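Alpha-Amylase (Thermotoga maritima, PDB 2B5D) belongs to glycoside hydrolase family 57, whose members carry an incomplete (beta/alpha)7 barrel with large helical additions. Local coordinates at residues N86-R91 and I289-I294; R118-D121 and L125-F128; H209-A214 and R224-P229; D238-E243 and E328-R333. One frame throughout, in Å; residues are numbered along the deposited sequence.

All four contacts belong to the family 57 region, in which helices and long loops surround a largely parallel sheet. Along the chain, interaction 2 closes first and is followed by interaction 3; both are nested inside the long loop closed by interaction 1, whose segments alternate with those of interaction 4. Interactions 1 and 2 use the consecutive helices 68-91 and 97-119, yet their centres lie 28 Å apart. Interactions 3 and 4, 18 Å apart between centres, touch where W212 CZ2 packs 3.6 Å from P239 CG, and both reach the second subunit. Interactions 1 and 3, 49 Å apart between centres, occupy opposite sides of the chain's centre, so the helix-to-loop contact of 289-294 lies well away from the subunit-facing 209-214.

Interaction 1 (N86-R91 and I289-I294); sequences NKEVER and IKYHRI
E88, near the C-terminal end of helix 68-91, meets Y291 and I289 of an irregular loop, a helix-to-loop contact inside the family 57 domain that joins residues some 200 positions apart. The two backbones stay well separated, the nearest CA atoms being those of E88 and I289 at 9.2 Å, so long side chains must bridge the gap. Its tight part is polar. Y291 reaches out from the loop, CG anti to its carbonyl carbon (chi1 -66°), and donates its phenolic hydrogen to the buried carboxylate of E88. That acid is held through both oxygens, because the other one, OE2, forms a salt bridge with R269; a glutamate so paired probably keeps its negative charge. The looser part is apolar: I289 CD1 rests 4.0 Å from E88 CG, and I265 of helix 265-268 touches E88, I289 and Y291, closing over the group. A branched aliphatic chain suits this place, since it shields the bond without competing for it. The solvent side of the helix carries the exposed E90. Back in the buried part, the chain of E88 bends at chi2 (-71°), bringing OE1 to the ring edge, close to its plane: OE1 is 3.4 Å from Y291 CE1 and 2.6 Å from Y291 OH, which approaches its anti side.

Interaction 2 (R118-D121 and L125-F128); sequences RSYD and LEGF
The short connection between helix 97-119 and helix 125-134 opens with a Schellman motif, and at its inside Y120 lies against E126 and G127. The C-prime residue of the motif is D121, with positive phi (47°); within it D121 N bonds to R118 O at 2.8 Å. This helix end lets the chain turn off into the next helix, and Y120 fills the angle. A chi1 of -72° swings the tyrosine ring to the side of its own backbone N and over to the opening turn of that helix. There the absence of a side chain on G127 leaves the backbone bare, and the ring comes close up against it: Y120 CE2 is 3.4 Å from G127 CA, and CZ of the same ring is 3.5 Å from it. The approach is by van der Waals contact, and no hydrogen bond joins the two segments. E126, extended beyond CG, passes at an angle to the tyrosine and lays OE1 at the ring edge near its plane, 3.5 Å from Y120 CD2, with the carboxylate turned 65° from the ring. An exposed acid suits this outer position. The phenolic oxygen is hydrogen-bonded to K130, one turn further along. Around this connection, R118 pairs with E75 and E79 of helix 68-91, L125 packs on helix 59-66, and F128 plunges between helix 27-47 and strand 53-57 of the central sheet.

Interaction 3 (H209-A214 and R224-P229); sequences HAFWFA and RPIMTP
F211, on the short helix 209-212, faces I226 of strand 226-227, the short strand that pairs antiparallel with strand 233-236. From the helix backbone its CB heads toward the strand, and the ring continues across in the same general direction. CG and the two delta carbons serve as the stem, and the far half of the ring does the touching. On one flank CE1 comes 3.6 Å from R224 O, the carbonyl oxygen lying at the ring edge and close to its plane; the same carbon is 3.9 Å from I226 CG2. At the tip, CZ faces both branches of the isoleucine, 3.9 Å from I226 CG1 as well as from I226 CG2. On the other flank CE2 meets the end of the longer branch, 4.0 Å from I226 CD1. Beta-branching is what lets one residue meet the ring tip so broadly, while A236 of the neighbouring strand touches F211 too. The R224 side chain leads away to the backbone oxygen of E391, whereas W212 and F213 turn to the second subunit, where F213 makes a cation-pi contact with K326 of that subunit. Buried and apolar, the contact implies cohesion through dispersion, with a probable small electrostatic gain where the slightly positive C-H edge of the ring meets a carbonyl oxygen.

Interaction 4 (D238-E243 and E328-R333); sequences DPESSE and ESQARR
Q330 points its amide from helix 309-338 into the carboxylates of D238 and E240, the two ends of an Asx turn in the loop that follows strand 233-236. In that turn D238 OD1 accepts from E240 N at 2.9 Å. The glutamine and the acids approach from opposite directions. Q330 is extended, with CG anti to its backbone N (chi1 168°), so NE2 comes to the loop first and gives D238 OD2 a bond of 3.0 Å and 154°. OD2 lies close to the amide plane, while NE2 meets it on its syn side, tilted out of the carboxylate plane, the two planes being 48° apart. The opposite face of that carboxylate receives S241 OG, 2.7 Å from D238 OD2, so two donors grip one buried oxygen. The amide's own oxygen is bonded by K327, which also reaches S241 OG and helps to fix which way the amide is flipped. Glutamine suits the spot because it donates to an acid without bringing a charge. The E240 carboxylate lies nearly parallel in plane to the amide. Its charge is answered by R333 in a salt bridge, R333 NH2 to E240 OE2 at 3.3 Å, whose hydrogen bond is weak. W212 of the second subunit packs on E240, placing this cluster at the interface. An ordered water completes it, accepting from Q330 NE2 at 3.0 Å and linking weakly to R333 NH2 and to E240 OE1.

Interaction 1 (N86-R91 and I289-I294)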
loop_
_atom_site.group_PDB
_atom_site.type_symbol
_atom_site.label_atom_id
_atom_site.label_comp_id
_atom_site.label_asym_id
_atom_site.label_seq_id
_atom_site.Cartn_x
_atom_site.Cartn_y
_atom_site.Cartn_z
ATOM N N ASN A 86 -25.344 3.651 29.200
ATOM C CA ASN A 86 -26.481 2.912 29.760
ATOM C C ASN A 86 -26.529 1.404 29.465
ATOM O O ASN A 86 -26.722 0.588 30.383
ATOM C CB ASN A 86 -27.784 3.591 29.366
ATOM C CG ASN A 86 -28.232 4.602 30.398
ATOM O OD1 ASN A 86 -28.628 5.721 30.055
ATOM N ND2 ASN A 86 -28.165 4.216 31.682
ATOM N N LYS A 87 -26.340 1.045 28.196
ATOM C CA LYS A 87 -26.170 -0.344 27.788
ATOM C C LYS A 87 -25.097 -1.011 28.637
ATOM O O LYS A 87 -25.151 -2.219 28.899
ATOM C CB LYS A 87 -25.722 -0.417 26.332
ATOM C CG LYS A 87 -26.761 -0.801 25.292
ATOM C CD LYS A 87 -26.023 -1.307 24.047
ATOM C CE LYS A 87 -26.948 -1.828 22.940
ATOM N NZ LYS A 87 -27.290 -0.804 21.898
ATOM N N GLU A 88 -24.116 -0.211 29.059
ATOM C CA GLU A 88 -22.951 -0.725 29.741
ATOM C C GLU A 88 -23.180 -0.892 31.228
ATOM O O GLU A 88 -22.667 -1.848 31.820
ATOM C CB GLU A 88 -21.716 0.134 29.444
ATOM C CG GLU A 88 -20.949 -0.296 28.180
ATOM C CD GLU A 88 -20.196 -1.631 28.329
ATOM O OE1 GLU A 88 -19.603 -1.871 29.400
ATOM O OE2 GLU A 88 -20.173 -2.446 27.374
ATOM N N VAL A 89 -23.962 0.010 31.827
ATOM C CA VAL A 89 -24.306 -0.122 33.246
ATOM C C VAL A 89 -25.129 -1.399 33.561
ATOM O O VAL A 89 -24.969 -1.979 34.637
ATOM C CB VAL A 89 -24.930 1.173 33.869
ATOM C CG1 VAL A 89 -26.129 1.632 33.101
ATOM C CG2 VAL A 89 -25.326 0.936 35.332
ATOM N N GLU A 90 -25.975 -1.838 32.623
ATOM C CA GLU A 90 -26.694 -3.120 32.769
ATOM C C GLU A 90 -25.824 -4.343 32.473
ATOM O O GLU A 90 -25.739 -5.248 33.303
ATOM C CB GLU A 90 -28.001 -3.159 31.949
ATOM C CG GLU A 90 -29.280 -2.900 32.767
ATOM C CD GLU A 90 -29.860 -4.159 33.433
ATOM O OE1 GLU A 90 -31.110 -4.260 33.507
ATOM O OE2 GLU A 90 -29.085 -5.044 33.877
ATOM N N ARG A 91 -25.173 -4.358 31.308
ATOM C CA ARG A 91 -24.279 -5.454 30.909
ATOM C C ARG A 91 -23.154 -5.711 31.918
ATOM O O ARG A 91 -22.616 -6.815 31.974
ATOM C CB ARG A 91 -23.722 -5.195 29.495
ATOM C CG ARG A 91 -22.566 -6.117 29.006
ATOM C CD ARG A 91 -23.039 -7.357 28.223
ATOM N NE ARG A 91 -22.351 -7.521 26.924
ATOM C CZ ARG A 91 -21.272 -8.285 26.690
ATOM N NH1 ARG A 91 -20.710 -8.983 27.674
ATOM N NH2 ARG A 91 -20.746 -8.351 25.462
ATOM N N ILE A 289 -15.025 4.640 26.635
ATOM C CA ILE A 289 -15.235 3.924 27.879
ATOM C C ILE A 289 -14.283 2.738 28.031
ATOM O O ILE A 289 -14.321 1.762 27.263
ATOM C CB ILE A 289 -16.756 3.667 28.266
ATOM C CG1 ILE A 289 -16.907 2.398 29.138
ATOM C CG2 ILE A 289 -17.755 3.813 27.075
ATOM C CD1 ILE A 289 -17.291 1.212 28.413
ATOM N N LYS A 290 -13.422 2.888 29.040
ATOM C CA LYS A 290 -12.238 2.060 29.272
ATOM C C LYS A 290 -12.164 1.646 30.746
ATOM O O LYS A 290 -12.327 2.487 31.634
ATOM C CB LYS A 290 -10.965 2.854 28.929
ATOM C CG LYS A 290 -11.009 3.745 27.699
ATOM C CD LYS A 290 -9.598 4.107 27.322
ATOM C CE LYS A 290 -9.524 5.370 26.495
ATOM N NZ LYS A 290 -9.572 5.100 25.042
ATOM N N TYR A 291 -11.882 0.372 31.000
ATOM C CA TYR A 291 -12.020 -0.212 32.343
ATOM C C TYR A 291 -10.744 -0.677 33.046
ATOM O O TYR A 291 -10.781 -1.057 34.193
ATOM C CB TYR A 291 -12.995 -1.399 32.271
ATOM C CG TYR A 291 -14.447 -1.056 31.924
ATOM C CD1 TYR A 291 -15.073 -1.654 30.856
ATOM C CD2 TYR A 291 -15.191 -0.169 32.713
ATOM C CE1 TYR A 291 -16.402 -1.358 30.547
ATOM C CE2 TYR A 291 -16.532 0.126 32.419
ATOM C CZ TYR A 291 -17.120 -0.476 31.349
ATOM O OH TYR A 291 -18.431 -0.198 31.050
ATOM N N HIS A 292 -9.608 -0.647 32.370
ATOM C CA HIS A 292 -8.363 -1.148 32.951
ATOM C C HIS A 292 -7.416 -0.043 33.401
ATOM O O HIS A 292 -7.478 1.098 32.904
ATOM C CB HIS A 292 -7.686 -2.108 31.982
ATOM C CG HIS A 292 -8.580 -3.241 31.546
ATOM N ND1 HIS A 292 -9.632 -3.069 30.664
ATOM C CD2 HIS A 292 -8.594 -4.550 31.896
ATOM C CE1 HIS A 292 -10.230 -4.231 30.467
ATOM N NE2 HIS A 292 -9.615 -5.145 31.199
ATOM N N ARG A 293 -6.600 -0.376 34.400
ATOM C CA ARG A 293 -5.509 0.483 34.800
ATOM C C ARG A 293 -4.218 -0.040 34.151
ATOM O O ARG A 293 -4.160 -1.192 33.719
ATOM C CB ARG A 293 -5.386 0.541 36.328
ATOM C CG ARG A 293 -5.270 -0.809 37.018
ATOM C CD ARG A 293 -5.342 -0.664 38.532
ATOM N NE ARG A 293 -4.957 -1.909 39.186
ATOM C CZ ARG A 293 -3.720 -2.228 39.568
ATOM N NH1 ARG A 293 -2.706 -1.392 39.377
ATOM N NH2 ARG A 293 -3.498 -3.406 40.128
ATOM N N ILE A 294 -3.182 0.792 34.116
ATOM C CA ILE A 294 -1.919 0.412 33.481
ATOM C C ILE A 294 -1.346 -0.887 34.077
ATOM O O ILE A 294 -0.746 -1.679 33.340
ATOM C CB ILE A 294 -0.887 1.595 33.484
ATOM C CG1 ILE A 294 -1.422 2.775 32.662
ATOM C CG2 ILE A 294 0.516 1.151 32.985
ATOM C CD1 ILE A 294 -0.752 4.088 32.942
#

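Interaction 2 (R118-D121 and L125-F128)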
loop_
_atom_site.group_PDB
_atom_site.type_symbol
_atom_site.label_atom_id
_atom_site.label_comp_id
_atom_site.label_asym_id
_atom_site.label_seq_id
_atom_site.Cartn_x
_atom_site.Cartn_y
_atom_site.Cartn_z
ATOM N N ARG A 118 -24.184 22.171 26.657
ATOM C CA ARG A 118 -25.491 22.797 26.487
ATOM C C ARG A 118 -25.583 24.127 27.231
ATOM O O ARG A 118 -26.084 25.085 26.661
ATOM C CB ARG A 118 -26.622 21.845 26.899
ATOM C CG ARG A 118 -26.788 20.648 25.955
ATOM C CD ARG A 118 -28.091 19.902 26.215
ATOM N NE ARG A 118 -28.090 18.540 25.676
ATOM C CZ ARG A 118 -28.165 18.238 24.380
ATOM N NH1 ARG A 118 -28.167 16.970 23.986
ATOM N NH2 ARG A 118 -28.233 19.201 23.477
ATOM N N SER A 119 -25.081 24.197 28.469
ATOM C CA SER A 119 -24.922 25.474 29.191
ATOM C C SER A 119 -24.405 26.634 28.332
ATOM O O SER A 119 -24.693 27.799 28.630
ATOM C CB SER A 119 -23.938 25.331 30.350
ATOM O OG SER A 119 -24.180 24.160 31.088
ATOM N N TYR A 120 -23.623 26.314 27.301
ATOM C CA TYR A 120 -22.948 27.304 26.485
ATOM C C TYR A 120 -23.497 27.342 25.069
ATOM O O TYR A 120 -22.807 27.808 24.143
ATOM C CB TYR A 120 -21.453 27.001 26.438
ATOM C CG TYR A 120 -20.728 27.295 27.724
ATOM C CD1 TYR A 120 -20.211 26.265 28.507
ATOM C CD2 TYR A 120 -20.555 28.605 28.165
ATOM C CE1 TYR A 120 -19.536 26.537 29.689
ATOM C CE2 TYR A 120 -19.891 28.881 29.344
ATOM C CZ TYR A 120 -19.382 27.848 30.103
ATOM O OH TYR A 120 -18.713 28.129 31.275
ATOM N N ASP A 121 -24.729 26.839 24.914
ATOM C CA ASP A 121 -25.380 26.671 23.611
ATOM C C ASP A 121 -24.426 26.011 22.628
ATOM O O ASP A 121 -24.440 26.305 21.416
ATOM C CB ASP A 121 -25.908 28.010 23.046
ATOM C CG ASP A 121 -26.991 27.813 21.967
ATOM O OD1 ASP A 121 -26.971 28.535 20.927
ATOM O OD2 ASP A 121 -27.860 26.920 22.151
ATOM N N LEU A 125 -16.078 28.020 23.569
ATOM C CA LEU A 125 -15.260 29.218 23.484
ATOM C C LEU A 125 -15.776 30.337 24.385
ATOM O O LEU A 125 -14.981 31.120 24.946
ATOM C CB LEU A 125 -15.168 29.730 22.040
ATOM C CG LEU A 125 -14.286 28.918 21.096
ATOM C CD1 LEU A 125 -14.158 29.605 19.761
ATOM C CD2 LEU A 125 -12.910 28.636 21.688
ATOM N N GLU A 126 -17.101 30.404 24.504
ATOM C CA GLU A 126 -17.784 31.321 25.398
ATOM C C GLU A 126 -17.347 31.059 26.846
ATOM O O GLU A 126 -17.149 32.001 27.618
ATOM C CB GLU A 126 -19.298 31.163 25.205
ATOM C CG GLU A 126 -20.191 31.999 26.110
ATOM C CD GLU A 126 -21.691 31.838 25.765
ATOM O OE1 GLU A 126 -22.407 31.103 26.513
ATOM O OE2 GLU A 126 -22.146 32.422 24.735
ATOM N N GLY A 127 -17.176 29.788 27.204
ATOM C CA GLY A 127 -16.663 29.414 28.525
ATOM C C GLY A 127 -15.218 29.838 28.756
ATOM O O GLY A 127 -14.866 30.369 29.797
ATOM N N PHE A 128 -14.365 29.598 27.778
ATOM C CA PHE A 128 -12.986 30.025 27.883
ATOM C C PHE A 128 -12.856 31.552 27.918
ATOM O O PHE A 128 -11.970 32.093 28.595
ATOM C CB PHE A 128 -12.141 29.406 26.758
ATOM C CG PHE A 128 -11.858 27.951 26.968
ATOM C CD1 PHE A 128 -12.614 26.970 26.301
ATOM C CD2 PHE A 128 -10.860 27.548 27.857
ATOM C CE1 PHE A 128 -12.352 25.590 26.504
ATOM C CE2 PHE A 128 -10.592 26.186 28.062
ATOM C CZ PHE A 128 -11.342 25.207 27.391
#

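Interaction 3 (H209-A214 and R224-P229)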
loop_
_atom_site.group_PDB
_atom_site.type_symbol
_atom_site.label_atom_id
_atom_site.label_comp_id
_atom_site.label_asym_id
_atom_site.label_seq_id
_atom_site.Cartn_x
_atom_site.Cartn_y
_atom_site.Cartn_z
ATOM N N HIS A 209 16.808 26.747 24.192
ATOM C CA HIS A 209 17.964 27.004 23.328
ATOM C C HIS A 209 17.993 28.490 22.759
ATOM O O HIS A 209 19.059 29.021 22.329
ATOM C CB HIS A 209 17.897 26.007 22.181
ATOM C CG HIS A 209 19.074 26.059 21.274
ATOM N ND1 HIS A 209 19.042 26.696 20.041
ATOM C CD2 HIS A 209 20.314 25.525 21.393
ATOM C CE1 HIS A 209 20.223 26.566 19.455
ATOM N NE2 HIS A 209 21.011 25.858 20.251
ATOM N N ALA A 210 16.822 29.116 22.721
ATOM C CA ALA A 210 16.725 30.507 22.274
ATOM C C ALA A 210 17.493 31.450 23.197
ATOM O O ALA A 210 17.983 32.499 22.740
ATOM C CB ALA A 210 15.228 30.956 22.160
ATOM N N PHE A 211 17.578 31.106 24.492
ATOM C CA PHE A 211 18.357 31.900 25.462
ATOM C C PHE A 211 19.775 31.372 25.550
ATOM O O PHE A 211 20.730 32.171 25.635
ATOM C CB PHE A 211 17.766 31.862 26.855
ATOM C CG PHE A 211 16.466 32.657 27.043
ATOM C CD1 PHE A 211 16.072 33.052 28.329
ATOM C CD2 PHE A 211 15.670 33.037 25.961
ATOM C CE1 PHE A 211 14.878 33.767 28.544
ATOM C CE2 PHE A 211 14.474 33.726 26.149
ATOM C CZ PHE A 211 14.074 34.107 27.444
ATOM N N TRP A 212 19.935 30.044 25.556
ATOM C CA TRP A 212 21.267 29.453 25.759
ATOM C C TRP A 212 22.173 29.784 24.639
ATOM O O TRP A 212 23.395 29.843 24.787
ATOM C CB TRP A 212 21.217 27.912 25.905
ATOM C CG TRP A 212 20.483 27.464 27.139
ATOM C CD1 TRP A 212 20.344 28.161 28.315
ATOM C CD2 TRP A 212 19.834 26.208 27.342
ATOM N NE1 TRP A 212 19.590 27.435 29.210
ATOM C CE2 TRP A 212 19.278 26.227 28.640
ATOM C CE3 TRP A 212 19.661 25.071 26.550
ATOM C CZ2 TRP A 212 18.584 25.136 29.177
ATOM C CZ3 TRP A 212 18.949 23.974 27.089
ATOM C CH2 TRP A 212 18.417 24.031 28.379
ATOM N N PHE A 213 21.591 29.920 23.464
ATOM C CA PHE A 213 22.424 30.055 22.299
ATOM C C PHE A 213 22.463 31.505 21.734
ATOM O O PHE A 213 23.088 31.747 20.710
ATOM C CB PHE A 213 22.015 29.017 21.265
ATOM C CG PHE A 213 23.175 28.402 20.588
ATOM C CD1 PHE A 213 24.016 27.555 21.287
ATOM C CD2 PHE A 213 23.477 28.732 19.277
ATOM C CE1 PHE A 213 25.147 27.022 20.680
ATOM C CE2 PHE A 213 24.596 28.174 18.626
ATOM C CZ PHE A 213 25.441 27.323 19.336
ATOM N N ALA A 214 21.806 32.437 22.431
ATOM C CA ALA A 214 21.904 33.877 22.200
ATOM C C ALA A 214 23.374 34.392 22.269
ATOM O O ALA A 214 24.255 33.742 22.868
ATOM C CB ALA A 214 21.018 34.592 23.186
ATOM N N ARG A 224 13.720 34.224 33.981
ATOM C CA ARG A 224 12.998 35.480 33.777
ATOM C C ARG A 224 12.783 35.707 32.257
ATOM O O ARG A 224 13.680 35.413 31.455
ATOM C CB ARG A 224 13.794 36.621 34.438
ATOM C CG ARG A 224 13.337 36.802 35.944
ATOM C CD ARG A 224 14.010 37.929 36.616
ATOM N NE ARG A 224 13.281 39.219 36.639
ATOM C CZ ARG A 224 12.270 39.492 37.461
ATOM N NH1 ARG A 224 11.796 38.563 38.287
ATOM N NH2 ARG A 224 11.708 40.686 37.430
ATOM N N PRO A 225 11.632 36.271 31.871
ATOM C CA PRO A 225 11.465 36.701 30.489
ATOM C C PRO A 225 12.531 37.724 30.083
ATOM O O PRO A 225 13.175 38.345 30.924
ATOM C CB PRO A 225 10.103 37.407 30.502
ATOM C CG PRO A 225 9.875 37.757 31.948
ATOM C CD PRO A 225 10.443 36.572 32.669
ATOM N N ILE A 226 12.749 37.864 28.797
ATOM C CA ILE A 226 13.586 38.941 28.320
ATOM C C ILE A 226 12.660 39.792 27.487
ATOM O O ILE A 226 11.530 39.390 27.234
ATOM C CB ILE A 226 14.750 38.433 27.443
ATOM C CG1 ILE A 226 14.190 37.823 26.139
ATOM C CG2 ILE A 226 15.708 37.574 28.291
ATOM C CD1 ILE A 226 15.211 37.503 25.109
ATOM N N MET A 227 13.137 40.958 27.067
ATOM C CA MET A 227 12.382 41.839 26.143
ATOM C C MET A 227 13.256 41.959 24.921
ATOM O O MET A 227 14.463 42.156 25.082
ATOM C CB MET A 227 12.197 43.200 26.761
ATOM C CG MET A 227 11.119 44.030 26.019
ATOM S SD MET A 227 11.398 45.796 26.376
ATOM C CE MET A 227 9.859 46.100 27.243
ATOM N N THR A 228 12.721 41.704 23.720
ATOM C CA THR A 228 13.557 41.963 22.502
ATOM C C THR A 228 13.836 43.466 22.285
ATOM O O THR A 228 13.067 44.305 22.785
ATOM C CB THR A 228 12.876 41.482 21.254
ATOM O OG1 THR A 228 11.589 42.137 21.172
ATOM C CG2 THR A 228 12.744 39.939 21.354
ATOM N N PRO A 229 14.915 43.806 21.554
ATOM C CA PRO A 229 15.021 45.264 21.299
ATOM C C PRO A 229 13.725 45.978 20.845
ATOM O O PRO A 229 13.564 47.152 21.201
ATOM C CB PRO A 229 16.104 45.392 20.221
ATOM C CG PRO A 229 17.033 44.181 20.449
ATOM C CD PRO A 229 16.050 43.045 20.987
#

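Interaction 4 (D238-E243 and E328-R333)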
loop_
_atom_site.group_PDB
_atom_site.type_symbol
_atom_site.label_atom_id
_atom_site.label_comp_id
_atom_site.label_asym_id
_atom_site.label_seq_id
_atom_site.Cartn_x
_atom_site.Cartn_y
_atom_site.Cartn_z
ATOM N N ASP A 238 11.201 26.202 30.937
ATOM C CA ASP A 238 12.045 25.553 31.992
ATOM C C ASP A 238 12.275 24.106 31.581
ATOM O O ASP A 238 11.343 23.311 31.571
ATOM C CB ASP A 238 11.358 25.615 33.383
ATOM C CG ASP A 238 12.077 24.759 34.455
ATOM O OD1 ASP A 238 13.287 24.407 34.336
ATOM O OD2 ASP A 238 11.398 24.456 35.434
ATOM N N PRO A 239 13.507 23.765 31.234
ATOM C CA PRO A 239 13.782 22.430 30.729
ATOM C C PRO A 239 13.719 21.348 31.859
ATOM O O PRO A 239 13.681 20.157 31.560
ATOM C CB PRO A 239 15.225 22.548 30.210
ATOM C CG PRO A 239 15.835 23.721 31.069
ATOM C CD PRO A 239 14.722 24.591 31.429
ATOM N N GLU A 240 13.755 21.778 33.117
ATOM C CA GLU A 240 13.520 20.925 34.267
ATOM C C GLU A 240 12.059 20.569 34.388
ATOM O O GLU A 240 11.733 19.564 35.040
ATOM C CB GLU A 240 13.982 21.590 35.566
ATOM C CG GLU A 240 15.439 21.837 35.602
ATOM C CD GLU A 240 15.930 22.162 37.004
ATOM O OE1 GLU A 240 17.100 22.580 37.132
ATOM O OE2 GLU A 240 15.163 22.002 37.973
ATOM N N SER A 241 11.173 21.369 33.787
ATOM C CA SER A 241 9.769 20.982 33.722
ATOM C C SER A 241 9.389 20.409 32.318
ATOM O O SER A 241 8.304 20.628 31.830
ATOM C CB SER A 241 8.846 22.121 34.142
ATOM O OG SER A 241 9.237 22.782 35.350
ATOM N N SER A 242 10.295 19.671 31.671
ATOM C CA SER A 242 10.065 19.116 30.320
ATOM C C SER A 242 8.968 18.054 30.191
ATOM O O SER A 242 8.403 17.591 31.182
ATOM C CB SER A 242 11.353 18.482 29.775
ATOM O OG SER A 242 11.444 17.089 30.176
ATOM N N GLU A 243 8.728 17.669 28.933
ATOM C CA GLU A 243 7.905 16.514 28.483
ATOM C C GLU A 243 8.038 15.184 29.281
ATOM O O GLU A 243 7.046 14.488 29.498
ATOM C CB GLU A 243 8.261 16.228 27.013
ATOM C CG GLU A 243 9.791 16.395 26.698
ATOM C CD GLU A 243 10.127 17.694 25.898
ATOM O OE1 GLU A 243 11.131 18.382 26.225
ATOM O OE2 GLU A 243 9.391 18.001 24.919
ATOM N N GLU A 328 8.942 24.002 44.651
ATOM C CA GLU A 328 9.301 24.775 45.843
ATOM C C GLU A 328 10.785 24.669 46.063
ATOM O O GLU A 328 11.498 25.643 46.242
ATOM C CB GLU A 328 8.575 24.209 47.039
ATOM C CG GLU A 328 7.083 24.522 47.004
ATOM C CD GLU A 328 6.363 24.070 48.244
ATOM O OE1 GLU A 328 5.353 24.724 48.620
ATOM O OE2 GLU A 328 6.809 23.071 48.849
ATOM N N SER A 329 11.273 23.463 46.041
ATOM C CA SER A 329 12.697 23.303 46.115
ATOM C C SER A 329 13.397 24.164 45.021
ATOM O O SER A 329 14.302 24.932 45.316
ATOM C CB SER A 329 13.033 21.831 46.019
ATOM O OG SER A 329 14.417 21.692 45.942
ATOM N N GLN A 330 12.941 24.083 43.772
ATOM C CA GLN A 330 13.590 24.822 42.648
ATOM C C GLN A 330 13.471 26.359 42.823
ATOM O O GLN A 330 14.454 27.066 42.688
ATOM C CB GLN A 330 13.080 24.303 41.294
ATOM C CG GLN A 330 13.452 25.180 40.044
ATOM C CD GLN A 330 12.650 24.795 38.818
ATOM O OE1 GLN A 330 11.414 24.743 38.848
ATOM N NE2 GLN A 330 13.344 24.535 37.738
ATOM N N ALA A 331 12.298 26.831 43.226
ATOM C CA ALA A 331 12.101 28.212 43.551
ATOM C C ALA A 331 13.082 28.759 44.597
ATOM O O ALA A 331 13.710 29.821 44.389
ATOM C CB ALA A 331 10.649 28.468 43.988
ATOM N N ARG A 332 13.218 28.039 45.722
ATOM C CA ARG A 332 14.010 28.520 46.835
ATOM C C ARG A 332 15.459 28.613 46.421
ATOM O O ARG A 332 16.118 29.624 46.694
ATOM C CB ARG A 332 13.840 27.609 48.063
ATOM C CG ARG A 332 12.513 27.801 48.840
ATOM C CD ARG A 332 12.594 27.054 50.193
ATOM N NE ARG A 332 13.032 25.670 49.960
ATOM C CZ ARG A 332 12.210 24.623 49.922
ATOM N NH1 ARG A 332 10.897 24.786 50.154
ATOM N NH2 ARG A 332 12.711 23.416 49.674
ATOM N N ARG A 333 15.950 27.576 45.754
ATOM C CA ARG A 333 17.306 27.552 45.245
ATOM C C ARG A 333 17.573 28.742 44.282
ATOM O O ARG A 333 18.665 29.322 44.281
ATOM C CB ARG A 333 17.498 26.230 44.510
ATOM C CG ARG A 333 18.811 26.073 43.769
ATOM C CD ARG A 333 18.918 24.694 43.131
ATOM N NE ARG A 333 18.228 24.553 41.842
ATOM C CZ ARG A 333 17.169 23.768 41.612
ATOM N NH1 ARG A 333 16.632 23.007 42.589
ATOM N NH2 ARG A 333 16.653 23.727 40.388
HETATM O O HOH W 1 16.200 25.285 37.857
#